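Local coordinates for protein putative c-1-tetrahydrofolate synthase, cytoplasmic (Leishmania major, PDB 4A26) that acts as a bifunctional dehydrogenase/cyclohydrolase of one-carbon metabolism, probably oxidising 5,10-methylenetetrahydrofolate with NADP+ and hydrolysing the methenyl product to 10-formyltetrahydrofolate, at residues A[150-155]-A[179-184]; A[161-166]-A[211-216]; A[216-221]-A[255-260]; A[229-234]-A[264-269]. All coordinates share one frame; numbering follows the deposited sequence.

Overall arrangement
All four contacts lie in the NAD(P)-binding domain, around a parallel sheet of Rossmann type. Contact 1 joins two helices on one face of it; its centre is about 11 Å from that of contact 2, and Ile215, within segment 211-216 of contact 2, packs on Val152 and Val181. Contact 2 sits where strand 213-216 begins, and contact 3 where it ends, with Ala216 common to both and about 17 Å between centres. Contact 4 opens the next two strands and meets contact 2 through the Asp212 OD1 to Lys230 NZ salt bridge, 2.8 Å long. By the rule for this fold, the cofactor would bind at the strand ends nearer contact 3.

Contact 1: A[150-155]-A[179-184]; sequences KGVIVL and APVAAL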
loop_
_atom_site.group_PDB
_atom_site.type_symbol
_atom_site.label_atom_id
_atom_site.label_comp_id
_atom_site.label_asym_id
_atom_site.label_seq_id
_atom_site.Cartn_x
_atom_site.Cartn_y
_atom_site.Cartn_z
ATOM N N LYS A 150 -6.319 11.694 -3.510
ATOM C CA LYS A 150 -6.381 12.651 -2.403
ATOM C C LYS A 150 -7.593 13.582 -2.535
ATOM O O LYS A 150 -8.253 13.892 -1.543
ATOM C CB LYS A 150 -5.087 13.470 -2.321
ATOM C CG LYS A 150 -4.928 14.265 -1.024
ATOM C CD LYS A 150 -3.964 15.436 -1.184
ATOM C CE LYS A 150 -3.499 15.990 0.155
ATOM N NZ LYS A 150 -2.434 17.029 -0.026
ATOM N N GLY A 151 -7.878 14.010 -3.762
ATOM C CA GLY A 151 -9.004 14.905 -4.043
ATOM C C GLY A 151 -10.369 14.279 -3.825
ATOM O O GLY A 151 -11.353 14.990 -3.633
ATOM N N VAL A 152 -10.439 12.953 -3.870
ATOM C CA VAL A 152 -11.666 12.245 -3.509
ATOM C C VAL A 152 -11.915 12.343 -2.003
ATOM O O VAL A 152 -13.034 12.605 -1.572
ATOM C CB VAL A 152 -11.613 10.760 -3.928
ATOM C CG1 VAL A 152 -12.763 9.983 -3.299
ATOM C CG2 VAL A 152 -11.637 10.641 -5.452
ATOM N N ILE A 153 -10.870 12.134 -1.205
ATOM C CA ILE A 153 -10.987 12.249 0.251
ATOM C C ILE A 153 -11.323 13.687 0.665
ATOM O O ILE A 153 -12.148 13.895 1.558
ATOM C CB ILE A 153 -9.708 11.752 0.980
ATOM C CG1 ILE A 153 -9.742 10.234 1.147
ATOM C CG2 ILE A 153 -9.599 12.344 2.360
ATOM C CD1 ILE A 153 -9.825 9.465 -0.128
ATOM N N VAL A 154 -10.705 14.666 0.007
ATOM C CA VAL A 154 -10.954 16.082 0.309
ATOM C C VAL A 154 -12.386 16.496 -0.052
ATOM O O VAL A 154 -13.012 17.271 0.666
ATOM C CB VAL A 154 -9.930 17.007 -0.391
ATOM C CG1 VAL A 154 -10.336 18.468 -0.248
ATOM C CG2 VAL A 154 -8.534 16.784 0.183
ATOM N N LEU A 155 -12.901 15.972 -1.158
ATOM C CA LEU A 155 -14.323 16.100 -1.489
ATOM C C LEU A 155 -15.218 15.728 -0.309
ATOM O O LEU A 155 -16.176 16.437 -0.010
ATOM C CB LEU A 155 -14.678 15.220 -2.697
ATOM C CG LEU A 155 -14.858 15.899 -4.058
ATOM C CD1 LEU A 155 -13.988 17.137 -4.208
ATOM C CD2 LEU A 155 -14.563 14.894 -5.169
ATOM N N ALA A 179 -6.669 1.700 -5.773
ATOM C CA ALA A 179 -5.787 1.217 -4.706
ATOM C C ALA A 179 -5.406 2.313 -3.706
ATOM O O ALA A 179 -5.558 2.120 -2.501
ATOM C CB ALA A 179 -4.536 0.567 -5.290
ATOM N N PRO A 180 -4.899 3.458 -4.197
ATOM C CA PRO A 180 -4.544 4.510 -3.255
ATOM C C PRO A 180 -5.720 5.024 -2.421
ATOM O O PRO A 180 -5.577 5.166 -1.205
ATOM C CB PRO A 180 -3.979 5.626 -4.142
ATOM C CG PRO A 180 -4.237 5.227 -5.545
ATOM C CD PRO A 180 -4.476 3.771 -5.573
ATOM N N VAL A 181 -6.865 5.287 -3.055
ATOM C CA VAL A 181 -8.021 5.834 -2.336
ATOM C C VAL A 181 -8.568 4.862 -1.293
ATOM O O VAL A 181 -9.084 5.291 -0.265
ATOM C CB VAL A 181 -9.181 6.267 -3.277
ATOM C CG1 VAL A 181 -9.890 5.066 -3.871
ATOM C CG2 VAL A 181 -10.177 7.120 -2.512
ATOM N N ALA A 182 -8.453 3.562 -1.556
ATOM C CA ALA A 182 -8.870 2.552 -0.588
ATOM C C ALA A 182 -8.045 2.652 0.693
ATOM O O ALA A 182 -8.580 2.486 1.788
ATOM C CB ALA A 182 -8.761 1.162 -1.180
ATOM N N ALA A 183 -6.753 2.936 0.556
ATOM C CA ALA A 183 -5.866 3.052 1.715
ATOM C C ALA A 183 -6.050 4.381 2.437
ATOM O O ALA A 183 -5.881 4.453 3.648
ATOM C CB ALA A 183 -4.423 2.884 1.297
ATOM N N LEU A 184 -6.382 5.437 1.693
ATOM C CA LEU A 184 -6.619 6.746 2.296
ATOM C C LEU A 184 -7.871 6.705 3.173
ATOM O O LEU A 184 -7.885 7.274 4.263
ATOM C CB LEU A 184 -6.741 7.833 1.223
ATOM C CG LEU A 184 -5.467 8.141 0.416
ATOM C CD1 LEU A 184 -5.784 9.003 -0.809
ATOM C CD2 LEU A 184 -4.406 8.814 1.281
#
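Ile153, Val181 and Leu184 form the centre of a buried, largely apolar helix-to-helix contact, in which helix 147-159 lies beside helix 178-187 in the NAD(P)-binding domain. The axes of the two short segments approach to 9.5 Å and cross at -41°, with the chains running in roughly the same direction. Ile153 meets both partners through CD1. Its CG1 stands anti to the carbonyl carbon (chi1 -83°), and chi2 of 60° then puts CD1 between two side chains one helical turn apart, 3.4 Å from Val181 CG2 and 3.7 Å from Leu184 CB. Val181 presents a single branch, CG2, to helix 147-159. This methyl, anti to the backbone N, meets both Ile153 CD1 and Val152 CG1, the latter at 3.9 Å with the two valine side chains at about a right angle. Leu184 CD1 rests against the backbone of Lys150, 3.9 Å from its N atom. The aliphatic chain of Lys150 itself leads off toward helix 279-297. Leu184 also touches Leu135 of helix 129-136, while Ala182, on another side of its helix, packs on Val192 and Ile194 of strand 191-195. Two roughly parallel helices crossed at such an angle over the twisted parallel sheet are typical of a Rossmann fold, here with helix 178-187 as the crossover between strands 167-171 and 191-195.

Contact 2: A[161-166]-A[211-216]; sequences IEMAGK and ADIVIA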
loop_
_atom_site.group_PDB
_atom_site.type_symbol
_atom_site.label_atom_id
_atom_site.label_comp_id
_atom_site.label_asym_id
_atom_site.label_seq_id
_atom_site.Cartn_x
_atom_site.Cartn_y
_atom_site.Cartn_z
ATOM N N ILE A 161 -18.603 14.969 5.218
ATOM C CA ILE A 161 -18.936 13.557 5.167
ATOM C C ILE A 161 -17.965 12.771 6.043
ATOM O O ILE A 161 -16.758 12.741 5.781
ATOM C CB ILE A 161 -18.921 13.026 3.721
ATOM C CG1 ILE A 161 -19.985 13.756 2.891
ATOM C CG2 ILE A 161 -19.170 11.526 3.698
ATOM C CD1 ILE A 161 -19.997 13.386 1.427
ATOM N N GLU A 162 -18.511 12.162 7.098
ATOM C CA GLU A 162 -17.735 11.361 8.040
ATOM C C GLU A 162 -17.182 10.123 7.345
ATOM O O GLU A 162 -17.892 9.463 6.583
ATOM C CB GLU A 162 -18.603 10.933 9.236
ATOM C CG GLU A 162 -18.906 12.049 10.245
ATOM C CD GLU A 162 -20.006 11.686 11.254
ATOM O OE1 GLU A 162 -20.544 10.556 11.201
ATOM O OE2 GLU A 162 -20.342 12.545 12.099
ATOM N N MET A 163 -15.913 9.825 7.614
ATOM C CA MET A 163 -15.265 8.596 7.158
ATOM C C MET A 163 -15.002 7.634 8.325
ATOM O O MET A 163 -15.328 6.462 8.235
ATOM C CB MET A 163 -13.956 8.933 6.450
ATOM C CG MET A 163 -14.152 9.394 5.025
ATOM S SD MET A 163 -12.692 10.192 4.345
ATOM C CE MET A 163 -12.760 11.763 5.212
ATOM N N ALA A 164 -14.417 8.130 9.413
ATOM C CA ALA A 164 -14.109 7.287 10.574
ATOM C C ALA A 164 -15.344 6.545 11.093
ATOM O O ALA A 164 -16.383 7.157 11.332
ATOM C CB ALA A 164 -13.506 8.120 11.684
ATOM N N GLY A 165 -15.221 5.229 11.258
ATOM C CA GLY A 165 -16.307 4.400 11.786
ATOM C C GLY A 165 -17.329 3.947 10.756
ATOM O O GLY A 165 -18.307 3.265 11.093
ATOM N N LYS A 166 -17.100 4.306 9.496
ATOM C CA LYS A 166 -18.049 4.013 8.430
ATOM C C LYS A 166 -17.583 2.831 7.584
ATOM O O LYS A 166 -16.410 2.448 7.623
ATOM C CB LYS A 166 -18.241 5.246 7.543
ATOM C CG LYS A 166 -18.630 6.518 8.306
ATOM C CD LYS A 166 -19.965 6.369 9.025
ATOM C CE LYS A 166 -20.427 7.685 9.618
ATOM N NZ LYS A 166 -21.840 7.616 10.088
ATOM N N ALA A 211 -22.777 0.037 2.387
ATOM C CA ALA A 211 -21.704 1.016 2.188
ATOM C C ALA A 211 -22.181 2.436 2.447
ATOM O O ALA A 211 -23.000 2.972 1.697
ATOM C CB ALA A 211 -21.142 0.914 0.778
ATOM N N ASP A 212 -21.650 3.043 3.506
ATOM C CA ASP A 212 -21.915 4.442 3.820
ATOM C C ASP A 212 -21.229 5.363 2.816
ATOM O O ASP A 212 -21.692 6.475 2.550
ATOM C CB ASP A 212 -21.445 4.755 5.237
ATOM C CG ASP A 212 -22.257 4.023 6.287
ATOM O OD1 ASP A 212 -23.472 4.297 6.384
ATOM O OD2 ASP A 212 -21.691 3.174 7.008
ATOM N N ILE A 213 -20.117 4.889 2.267
ATOM C CA ILE A 213 -19.373 5.609 1.247
ATOM C C ILE A 213 -19.167 4.669 0.054
ATOM O O ILE A 213 -19.041 3.455 0.230
ATOM C CB ILE A 213 -18.022 6.111 1.818
ATOM C CG1 ILE A 213 -18.290 7.090 2.979
ATOM C CG2 ILE A 213 -17.172 6.757 0.730
ATOM C CD1 ILE A 213 -17.054 7.666 3.625
ATOM N N VAL A 214 -19.171 5.223 -1.155
ATOM C CA VAL A 214 -18.950 4.436 -2.365
ATOM C C VAL A 214 -18.110 5.231 -3.348
ATOM O O VAL A 214 -18.441 6.377 -3.680
ATOM C CB VAL A 214 -20.265 4.058 -3.069
ATOM C CG1 VAL A 214 -19.971 3.241 -4.317
ATOM C CG2 VAL A 214 -21.188 3.290 -2.131
ATOM N N ILE A 215 -17.028 4.612 -3.814
ATOM C CA ILE A 215 -16.131 5.232 -4.776
ATOM C C ILE A 215 -16.216 4.414 -6.057
ATOM O O ILE A 215 -15.784 3.260 -6.092
ATOM C CB ILE A 215 -14.678 5.279 -4.250
ATOM C CG1 ILE A 215 -14.635 5.745 -2.790
ATOM C CG2 ILE A 215 -13.835 6.218 -5.088
ATOM C CD1 ILE A 215 -15.258 7.099 -2.561
ATOM N N ALA A 216 -16.810 5.004 -7.091
ATOM C CA ALA A 216 -16.979 4.335 -8.375
ATOM C C ALA A 216 -15.794 4.647 -9.287
ATOM O O ALA A 216 -15.721 5.730 -9.876
ATOM C CB ALA A 216 -18.276 4.765 -9.020
#
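Ile213 is brought to the loop 161-166 by a fully extended side chain: with CG1 anti to the carbonyl carbon (chi1 -62°) and CD1 anti to CA (chi2 180°), its terminal methyl alone makes the apolar contacts. That CD1 lies 3.7 Å from Met163 CG, where the two chains pass at a slant, and 3.6 Å from the carbonyl oxygen Glu162 O. Ile161 CG2 borders the same methyl more loosely, at 4.4 Å. Beyond CG, Met163 continues toward helices 147-159 and 178-187, where it touches Leu156 and Leu185. Toward the surface the contact changes in character. Lys166 CB packs against Asp212 CB at 4.0 Å, the two side chains crossing nearly perpendicularly, and a bend at chi2 (-62°) places Lys166 CD beside Asp212 OD2. Met163 to Lys166 is a type II beta turn closed by the Lys166 N to Met163 O bond, with Gly165 supplying the positive phi; it leads into strand 167-171, the parallel neighbour of strand 213-216. Despite their opposite charges, Lys166 and Asp212 do not pair. Lys166 NZ forms a salt bridge of 3.4 Å with Glu162 OE1; Asp212 OD1 forms one with Lys230, while OD2 takes a weak bond from Arg167 N. Loop 161-166 and the start of strand 213-216 therefore meet mainly through methyl and methylene groups, and any lysine-aspartate attraction is probably long-range and modest.

Contact 3: A[216-221]-A[255-260]; sequences AAMGQP and VGDVCF
The carboxylate of Asp257 is met by the backbone of 218-220 both at its oxygens and over its plane. Gly219 N approaches OD2 from the syn side, facing the other oxygen, in a 3.0 Å hydrogen bond with an angle of 147° at the hydrogen, and its second bond, to OD1, is weak. Met218 N adds a weak bond to OD2 from out of the plane. Above the opposite face sits the carbonyl oxygen Gln220 O, 3.4 Å from Asp257 CG. It brings two acceptors close together, Gln220 O and Asp257 OD1 being 3.1 Å apart, but Asp257 CA also turns its C-H toward Gln220 O, at 3.2 Å. The amides that hold the group belong to the loop after strand 213-216, at the C-terminal end of a Rossmann sheet, where the dinucleotide usually lies. Asp237, on the adjacent strand 234-237, accepts bonds from the amides of Asp257 and Val258. Gly219 sits at a positive phi of 92°, at the edge of the carboxylate. Nearer the strand, Ala216 CB nestles between Asp257 CB and Val258 CG2, at 3.6 and 3.7 Å respectively. At the outer end Pro221 CA contacts Gly256 O at 3.5 Å, and its ring packs against Thr241 of the small antiparallel hairpin.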
loop_
_atom_site.group_PDB
_atom_site.type_symbol
_atom_site.label_atom_id
_atom_site.label_comp_id
_atom_site.label_asym_id
_atom_site.label_seq_id
_atom_site.Cartn_x
_atom_site.Cartn_y
_atom_site.Cartn_z
ATOM N N ALA A 216 -16.810 5.004 -7.091
ATOM C CA ALA A 216 -16.979 4.335 -8.375
ATOM C C ALA A 216 -15.794 4.647 -9.287
ATOM O O ALA A 216 -15.721 5.730 -9.876
ATOM C CB ALA A 216 -18.276 4.765 -9.020
ATOM N N ALA A 217 -14.873 3.692 -9.394
ATOM C CA ALA A 217 -13.624 3.886 -10.129
ATOM C C ALA A 217 -13.321 2.762 -11.115
ATOM O O ALA A 217 -12.172 2.592 -11.515
ATOM C CB ALA A 217 -12.468 4.035 -9.146
ATOM N N MET A 218 -14.335 2.000 -11.516
ATOM C CA MET A 218 -14.109 0.864 -12.419
ATOM C C MET A 218 -13.840 1.323 -13.848
ATOM O O MET A 218 -13.037 0.711 -14.545
ATOM C CB MET A 218 -15.290 -0.119 -12.389
ATOM C CG MET A 218 -15.356 -0.965 -11.127
ATOM S SD MET A 218 -14.690 -2.638 -11.300
ATOM C CE MET A 218 -13.099 -2.346 -12.081
ATOM N N GLY A 219 -14.506 2.399 -14.265
ATOM C CA GLY A 219 -14.389 2.937 -15.626
ATOM C C GLY A 219 -15.418 2.394 -16.609
ATOM O O GLY A 219 -15.190 2.412 -17.819
ATOM N N GLN A 220 -16.547 1.917 -16.081
ATOM C CA GLN A 220 -17.653 1.379 -16.879
ATOM C C GLN A 220 -18.813 2.372 -16.892
ATOM O O GLN A 220 -19.434 2.588 -15.857
ATOM C CB GLN A 220 -18.153 0.073 -16.255
ATOM C CG GLN A 220 -17.393 -1.173 -16.679
ATOM C CD GLN A 220 -17.928 -1.808 -17.951
ATOM O OE1 GLN A 220 -17.312 -2.719 -18.489
ATOM N NE2 GLN A 220 -19.076 -1.338 -18.426
ATOM N N PRO A 221 -19.138 2.954 -18.057
ATOM C CA PRO A 221 -20.200 3.962 -18.052
ATOM C C PRO A 221 -21.552 3.431 -17.578
ATOM O O PRO A 221 -22.056 2.457 -18.124
ATOM C CB PRO A 221 -20.277 4.407 -19.518
ATOM C CG PRO A 221 -19.652 3.318 -20.292
ATOM C CD PRO A 221 -18.611 2.718 -19.411
ATOM N N VAL A 255 -19.570 10.272 -19.396
ATOM C CA VAL A 255 -20.572 9.629 -18.551
ATOM C C VAL A 255 -19.879 8.798 -17.474
ATOM O O VAL A 255 -18.946 8.050 -17.769
ATOM C CB VAL A 255 -21.490 8.712 -19.377
ATOM C CG1 VAL A 255 -22.783 8.440 -18.624
ATOM C CG2 VAL A 255 -21.786 9.334 -20.730
ATOM N N GLY A 256 -20.342 8.929 -16.234
ATOM C CA GLY A 256 -19.726 8.254 -15.098
ATOM C C GLY A 256 -20.192 6.822 -14.902
ATOM O O GLY A 256 -21.089 6.345 -15.595
ATOM N N ASP A 257 -19.566 6.142 -13.944
ATOM C CA ASP A 257 -19.925 4.772 -13.571
ATOM C C ASP A 257 -21.319 4.673 -12.959
ATOM O O ASP A 257 -21.995 3.653 -13.094
ATOM C CB ASP A 257 -18.917 4.205 -12.565
ATOM C CG ASP A 257 -17.630 3.724 -13.213
ATOM O OD1 ASP A 257 -17.279 4.198 -14.310
ATOM O OD2 ASP A 257 -16.959 2.861 -12.604
ATOM N N VAL A 258 -21.735 5.734 -12.277
ATOM C CA VAL A 258 -22.979 5.734 -11.527
ATOM C C VAL A 258 -24.113 6.256 -12.385
ATOM O O VAL A 258 -23.922 7.190 -13.158
ATOM C CB VAL A 258 -22.859 6.619 -10.274
ATOM C CG1 VAL A 258 -24.149 6.585 -9.468
ATOM C CG2 VAL A 258 -21.665 6.175 -9.426
ATOM N N CYS A 259 -25.283 5.634 -12.261
ATOM C CA CYS A 259 -26.507 6.180 -12.834
ATOM C C CYS A 259 -26.984 7.278 -11.901
ATOM O O CYS A 259 -27.619 7.010 -10.880
ATOM C CB CYS A 259 -27.575 5.101 -12.982
ATOM S SG CYS A 259 -27.125 3.813 -14.143
ATOM N N PHE A 260 -26.670 8.518 -12.259
ATOM C CA PHE A 260 -26.855 9.644 -11.361
ATOM C C PHE A 260 -28.291 9.812 -10.865
ATOM O O PHE A 260 -28.540 9.844 -9.658
ATOM C CB PHE A 260 -26.395 10.937 -12.032
ATOM C CG PHE A 260 -26.633 12.149 -11.194
ATOM C CD1 PHE A 260 -25.780 12.451 -10.143
ATOM C CD2 PHE A 260 -27.728 12.968 -11.429
ATOM C CE1 PHE A 260 -26.004 13.559 -9.351
ATOM C CE2 PHE A 260 -27.958 14.079 -10.643
ATOM C CZ PHE A 260 -27.097 14.376 -9.600
#

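Contact 4: A[229-234]-A[264-269]; sequences IKEGAA and AARAAW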
loop_
_atom_site.group_PDB
_atom_site.type_symbol
_atom_site.label_atom_id
_atom_site.label_comp_id
_atom_site.label_asym_id
_atom_site.label_seq_id
_atom_site.Cartn_x
_atom_site.Cartn_y
_atom_site.Cartn_z
ATOM N N ILE A 229 -27.169 1.410 -3.899
ATOM C CA ILE A 229 -26.608 2.396 -2.985
ATOM C C ILE A 229 -27.449 2.434 -1.717
ATOM O O ILE A 229 -28.672 2.502 -1.789
ATOM C CB ILE A 229 -26.580 3.816 -3.622
ATOM C CG1 ILE A 229 -25.938 3.782 -5.018
ATOM C CG2 ILE A 229 -25.853 4.799 -2.716
ATOM C CD1 ILE A 229 -24.697 2.922 -5.125
ATOM N N LYS A 230 -26.790 2.379 -0.563
ATOM C CA LYS A 230 -27.475 2.442 0.720
ATOM C C LYS A 230 -28.125 3.806 0.893
ATOM O O LYS A 230 -27.525 4.839 0.586
ATOM C CB LYS A 230 -26.486 2.193 1.858
ATOM C CG LYS A 230 -27.082 2.181 3.265
ATOM C CD LYS A 230 -25.968 2.246 4.312
ATOM C CE LYS A 230 -26.510 2.197 5.734
ATOM N NZ LYS A 230 -25.412 2.324 6.734
ATOM N N GLU A 231 -29.353 3.801 1.400
ATOM C CA GLU A 231 -30.116 5.028 1.603
ATOM C C GLU A 231 -29.372 5.959 2.568
ATOM O O GLU A 231 -29.187 5.626 3.736
ATOM C CB GLU A 231 -31.508 4.682 2.139
ATOM C CG GLU A 231 -32.578 5.707 1.851
ATOM C CD GLU A 231 -33.968 5.184 2.162
ATOM O OE1 GLU A 231 -34.273 4.038 1.768
ATOM O OE2 GLU A 231 -34.755 5.912 2.808
ATOM N N GLY A 232 -28.929 7.108 2.057
ATOM C CA GLY A 232 -28.171 8.094 2.839
ATOM C C GLY A 232 -26.670 8.074 2.580
ATOM O O GLY A 232 -25.918 8.827 3.203
ATOM N N ALA A 233 -26.233 7.224 1.652
ATOM C CA ALA A 233 -24.808 7.044 1.369
ATOM C C ALA A 233 -24.207 8.246 0.655
ATOM O O ALA A 233 -24.929 9.107 0.144
ATOM C CB ALA A 233 -24.592 5.789 0.528
ATOM N N ALA A 234 -22.879 8.295 0.637
ATOM C CA ALA A 234 -22.142 9.293 -0.124
ATOM C C ALA A 234 -21.485 8.572 -1.284
ATOM O O ALA A 234 -20.754 7.600 -1.077
ATOM C CB ALA A 234 -21.095 9.963 0.743
ATOM N N ALA A 264 -29.510 9.550 -6.991
ATOM C CA ALA A 264 -29.936 10.762 -6.285
ATOM C C ALA A 264 -31.170 10.541 -5.403
ATOM O O ALA A 264 -31.337 11.213 -4.388
ATOM C CB ALA A 264 -30.191 11.893 -7.282
ATOM N N ALA A 265 -32.030 9.604 -5.789
ATOM C CA ALA A 265 -33.232 9.298 -5.011
ATOM C C ALA A 265 -32.917 8.585 -3.685
ATOM O O ALA A 265 -33.732 8.615 -2.758
ATOM C CB ALA A 265 -34.199 8.466 -5.843
ATOM N N ARG A 266 -31.741 7.958 -3.601
ATOM C CA ARG A 266 -31.337 7.186 -2.417
ATOM C C ARG A 266 -30.160 7.786 -1.642
ATOM O O ARG A 266 -30.146 7.741 -0.414
ATOM C CB ARG A 266 -31.004 5.749 -2.820
ATOM C CG ARG A 266 -32.191 4.811 -2.784
ATOM C CD ARG A 266 -31.817 3.433 -3.279
ATOM N NE ARG A 266 -32.588 2.388 -2.606
ATOM C CZ ARG A 266 -32.188 1.699 -1.535
ATOM N NH1 ARG A 266 -31.009 1.919 -0.970
ATOM N NH2 ARG A 266 -32.984 0.769 -1.019
ATOM N N ALA A 267 -29.177 8.333 -2.351
ATOM C CA ALA A 267 -27.986 8.905 -1.717
ATOM C C ALA A 267 -28.291 10.207 -0.979
ATOM O O ALA A 267 -29.275 10.882 -1.271
ATOM C CB ALA A 267 -26.895 9.143 -2.759
ATOM N N ALA A 268 -27.438 10.541 -0.014
ATOM C CA ALA A 268 -27.470 11.847 0.645
ATOM C C ALA A 268 -26.518 12.812 -0.058
ATOM O O ALA A 268 -26.815 14.002 -0.192
ATOM C CB ALA A 268 -27.098 11.712 2.113
ATOM N N TRP A 269 -25.369 12.295 -0.491
ATOM C CA TRP A 269 -24.396 13.074 -1.248
ATOM C C TRP A 269 -23.922 12.296 -2.472
ATOM O O TRP A 269 -23.767 11.077 -2.421
ATOM C CB TRP A 269 -23.193 13.417 -0.372
ATOM C CG TRP A 269 -23.489 14.400 0.705
ATOM C CD1 TRP A 269 -23.939 14.129 1.967
ATOM C CD2 TRP A 269 -23.350 15.827 0.624
ATOM N NE1 TRP A 269 -24.089 15.302 2.675
ATOM C CE2 TRP A 269 -23.734 16.356 1.875
ATOM C CE3 TRP A 269 -22.941 16.709 -0.385
ATOM C CZ2 TRP A 269 -23.723 17.726 2.145
ATOM C CZ3 TRP A 269 -22.927 18.075 -0.114
ATOM C CH2 TRP A 269 -23.318 18.568 1.141
#
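Arg266 lays its side chain across the turn 230-233, and with Ile229 and Glu231 it accounts for much of the buried surface. Its chain is stretched at chi2 and bent at chi3 (148°), which sets NE; the guanidinium beyond it lies at the start of the turn. There Ile229 O lies at the edge of the group, near its plane. The bond from Arg266 NH1 is bent and weak, and its modelled length of 2.5 Å is doubtful. Glu231 OE1 lies over one face of the guanidinium, 4.5 Å from Arg266 NH2; no N-H points at it, so any attraction is probably one of charge alone. The backbone binds more firmly: Gly232 N donates to Arg266 O at 2.8 Å, and the CA-H of Glu231 also faces that oxygen. Lys230 to Ala233 is a type II beta turn with Gly232 at its positive-phi position, and it leads into strand 234-237. Strand 269-271 begins beside it, in parallel, as the next strand of the Rossmann sheet. Ala233 O marks the junction, accepting from Ala268 N at 2.9 Å and, more nearly straight, from Trp269 N at 3.3 Å. Ile229 packs its CG2 against Ala267 CB, 4.5 Å away, on the buried side. Ala234 CB and Trp269 CB stand on the same face of the sheet, 4.2 Å apart, and the indole continues away to touch Ile9 and Ile161.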